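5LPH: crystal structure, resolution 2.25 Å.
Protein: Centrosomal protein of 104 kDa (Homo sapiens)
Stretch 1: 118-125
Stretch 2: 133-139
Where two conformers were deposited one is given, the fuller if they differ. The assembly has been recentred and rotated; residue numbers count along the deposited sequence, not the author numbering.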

# COMPACT_ATOMS: atom_id res chain seq x y z
N MSE A 118 6.62 -0.05 13.71
CA MSE A 118 6.60 0.06 15.18
C MSE A 118 5.29 0.64 15.67
O MSE A 118 4.77 0.21 16.69
CB MSE A 118 7.78 0.91 15.68
CG MSE A 118 7.78 1.08 17.20
SE MSE A 118 6.75 2.69 17.68
CE MSE A 118 8.19 3.85 17.04
N ILE A 119 4.77 1.64 14.96
CA ILE A 119 3.49 2.28 15.35
C ILE A 119 2.33 1.28 15.29
O ILE A 119 1.54 1.19 16.23
CB ILE A 119 3.18 3.53 14.48
CG1 ILE A 119 4.16 4.66 14.81
CG2 ILE A 119 1.76 4.03 14.73
CD1 ILE A 119 4.25 5.73 13.75
N ILE A 120 2.22 0.55 14.18
CA ILE A 120 1.12 -0.41 13.99
C ILE A 120 1.25 -1.64 14.90
O ILE A 120 0.27 -2.06 15.49
CB ILE A 120 0.98 -0.84 12.51
CG1 ILE A 120 0.60 0.36 11.63
CG2 ILE A 120 -0.06 -1.95 12.35
CD1 ILE A 120 0.87 0.17 10.16
N THR A 121 2.46 -2.19 15.01
CA THR A 121 2.71 -3.49 15.65
C THR A 121 3.10 -3.44 17.13
O THR A 121 2.96 -4.45 17.83
CB THR A 121 3.80 -4.24 14.81
OG1 THR A 121 3.27 -4.49 13.50
CG2 THR A 121 4.34 -5.57 15.39
N GLN A 122 3.57 -2.29 17.62
CA GLN A 122 4.05 -2.18 19.01
C GLN A 122 3.34 -1.10 19.83
O GLN A 122 2.86 -1.38 20.92
CB GLN A 122 5.57 -1.95 19.03
CG GLN A 122 6.35 -2.96 18.19
CD GLN A 122 7.85 -2.87 18.42
OE1 GLN A 122 8.61 -2.49 17.52
NE2 GLN A 122 8.29 -3.20 19.63
N TYR A 123 3.29 0.12 19.30
CA TYR A 123 2.70 1.27 20.01
C TYR A 123 1.20 1.12 20.22
O TYR A 123 0.71 1.30 21.33
CB TYR A 123 2.99 2.54 19.21
CG TYR A 123 2.53 3.87 19.79
CD1 TYR A 123 3.34 4.59 20.67
CD2 TYR A 123 1.32 4.43 19.41
CE1 TYR A 123 2.94 5.82 21.17
CE2 TYR A 123 0.91 5.66 19.90
CZ TYR A 123 1.72 6.35 20.78
OH TYR A 123 1.31 7.58 21.26
N ILE A 124 0.48 0.82 19.15
CA ILE A 124 -0.99 0.67 19.22
C ILE A 124 -1.44 -0.42 20.22
O ILE A 124 -2.26 -0.14 21.09
CB ILE A 124 -1.63 0.51 17.82
CG1 ILE A 124 -1.66 1.89 17.13
CG2 ILE A 124 -3.04 -0.07 17.91
CD1 ILE A 124 -2.03 1.86 15.65
N PRO A 125 -0.91 -1.66 20.09
CA PRO A 125 -1.23 -2.70 21.10
C PRO A 125 -0.72 -2.43 22.53
O PRO A 125 -1.38 -2.84 23.49
CB PRO A 125 -0.59 -3.98 20.52
CG PRO A 125 0.33 -3.52 19.44
CD PRO A 125 -0.24 -2.24 18.92
N GLU A 133 -7.42 3.90 14.97
CA GLU A 133 -6.02 4.32 14.88
C GLU A 133 -5.24 3.48 13.87
O GLU A 133 -4.56 4.03 13.00
CB GLU A 133 -5.33 4.26 16.25
CG GLU A 133 -5.49 5.53 17.07
CD GLU A 133 -6.93 5.77 17.50
OE1 GLU A 133 -7.49 6.83 17.13
OE2 GLU A 133 -7.49 4.89 18.19
N THR A 134 -5.36 2.16 13.98
CA THR A 134 -4.75 1.24 13.02
C THR A 134 -5.17 1.59 11.60
O THR A 134 -4.33 1.73 10.72
CB THR A 134 -5.10 -0.23 13.33
OG1 THR A 134 -4.64 -0.56 14.64
CG2 THR A 134 -4.44 -1.17 12.32
N ALA A 135 -6.47 1.78 11.40
CA ALA A 135 -7.01 2.19 10.11
C ALA A 135 -6.41 3.51 9.61
O ALA A 135 -6.10 3.64 8.43
CB ALA A 135 -8.53 2.29 10.17
N HIS A 136 -6.26 4.47 10.51
CA HIS A 136 -5.67 5.77 10.15
C HIS A 136 -4.21 5.62 9.63
O HIS A 136 -3.87 6.20 8.61
CB HIS A 136 -5.73 6.74 11.33
CG HIS A 136 -5.17 8.09 11.02
ND1 HIS A 136 -5.88 9.06 10.34
CD2 HIS A 136 -3.96 8.63 11.28
CE1 HIS A 136 -5.13 10.14 10.20
NE2 HIS A 136 -3.96 9.90 10.77
N CYS A 137 -3.39 4.84 10.33
CA CYS A 137 -2.02 4.56 9.89
C CYS A 137 -1.99 3.96 8.49
O CYS A 137 -1.23 4.40 7.62
CB CYS A 137 -1.33 3.59 10.84
SG CYS A 137 -1.06 4.26 12.49
N VAL A 138 -2.85 2.97 8.27
CA VAL A 138 -2.91 2.26 7.00
C VAL A 138 -3.41 3.17 5.87
O VAL A 138 -2.78 3.23 4.81
CB VAL A 138 -3.77 0.98 7.14
CG1 VAL A 138 -4.06 0.36 5.79
CG2 VAL A 138 -3.07 -0.02 8.04
N GLU A 139 -4.51 3.88 6.09
CA GLU A 139 -5.13 4.72 5.05
C GLU A 139 -4.25 5.89 4.60
O GLU A 139 -4.29 6.28 3.43
CB GLU A 139 -6.50 5.25 5.49
CG GLU A 139 -7.56 4.16 5.65
CD GLU A 139 -8.80 4.61 6.43
OE1 GLU A 139 -8.65 5.38 7.40
OE2 GLU A 139 -9.93 4.17 6.10

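Two helical segments of one chain run nearly antiparallel, their axes 163° apart in direction and 10.1 Å apart at closest approach. No hydrogen bond crosses between them. What joins them is the packing of mostly apolar side chains, which buries 267 Å² counted over both sides.

Cys 137 is the hub. Its CA-to-CB bond points toward the first helix, and the m rotamer (chi1 -65°) sets SG among the isoleucines: SG of Cys 137 lies 3.6 Å from CG2 of Ile 119 and 4.1 Å from CD1 of Ile 124, while CB of Cys 137 rests 3.8 Å from CG1 of Ile 120. A cysteine suits this position because it is short enough to sit between branched neighbours, yet its sulfur is large and polarizable enough to make good van der Waals contact with them.

The three isoleucines share one conformation, chi1 m and chi2 t. With a beta-branched residue on a helix, this chi1 keeps both gamma carbons clear of the backbone of the preceding turn, and chi2 near 180° extends CD1 away from CA. The result depends on where each residue starts. Ile 119 and Ile 124 already aim toward the partner helix; Ile 119 offers its CG2 branch to the cysteine sulfur, whereas Ile 124 reaches with CD1 to 4.1 Å from CB of Glu 133. Ile 120 leaves its backbone sideways, but its end comes nearer, bringing CD1 of Ile 120 to 4.5 Å from CG2 of Val 138, a loose contact. Ile 119 and Ile 124 are five residues apart, and the wider pi-type turn at 119-123 begins at Ile 119 and ends just before Ile 124, with Ile 124 N donating to Ile 119 O at 3.1 Å.

Thr 134 stands nearest in backbone register to Ile 120, the CA atoms of Thr 134 and Ile 120 being 6.2 Å apart. The m rotamer of Thr 134 (chi1 -59°) places its OG1 3.7 Å from CG2 of Ile 124 and leaves CG2 of Thr 134 4.4 Å from CG2 of Ile 120. A compact threonine fits where the helices come this close, and its methyl adds to the apolar surface.

Glu 133 is an instructive exception. Its CA-to-CB bond points toward the first helix, but chi1 m and chi2 p turn the chain so that its end leads away. The aliphatic base stays beside Ile 124, while both carboxylate oxygens are hydrogen-bonded elsewhere in the structure, so a charged residue can be buried here. Ala 135, by contrast, points away and takes no part.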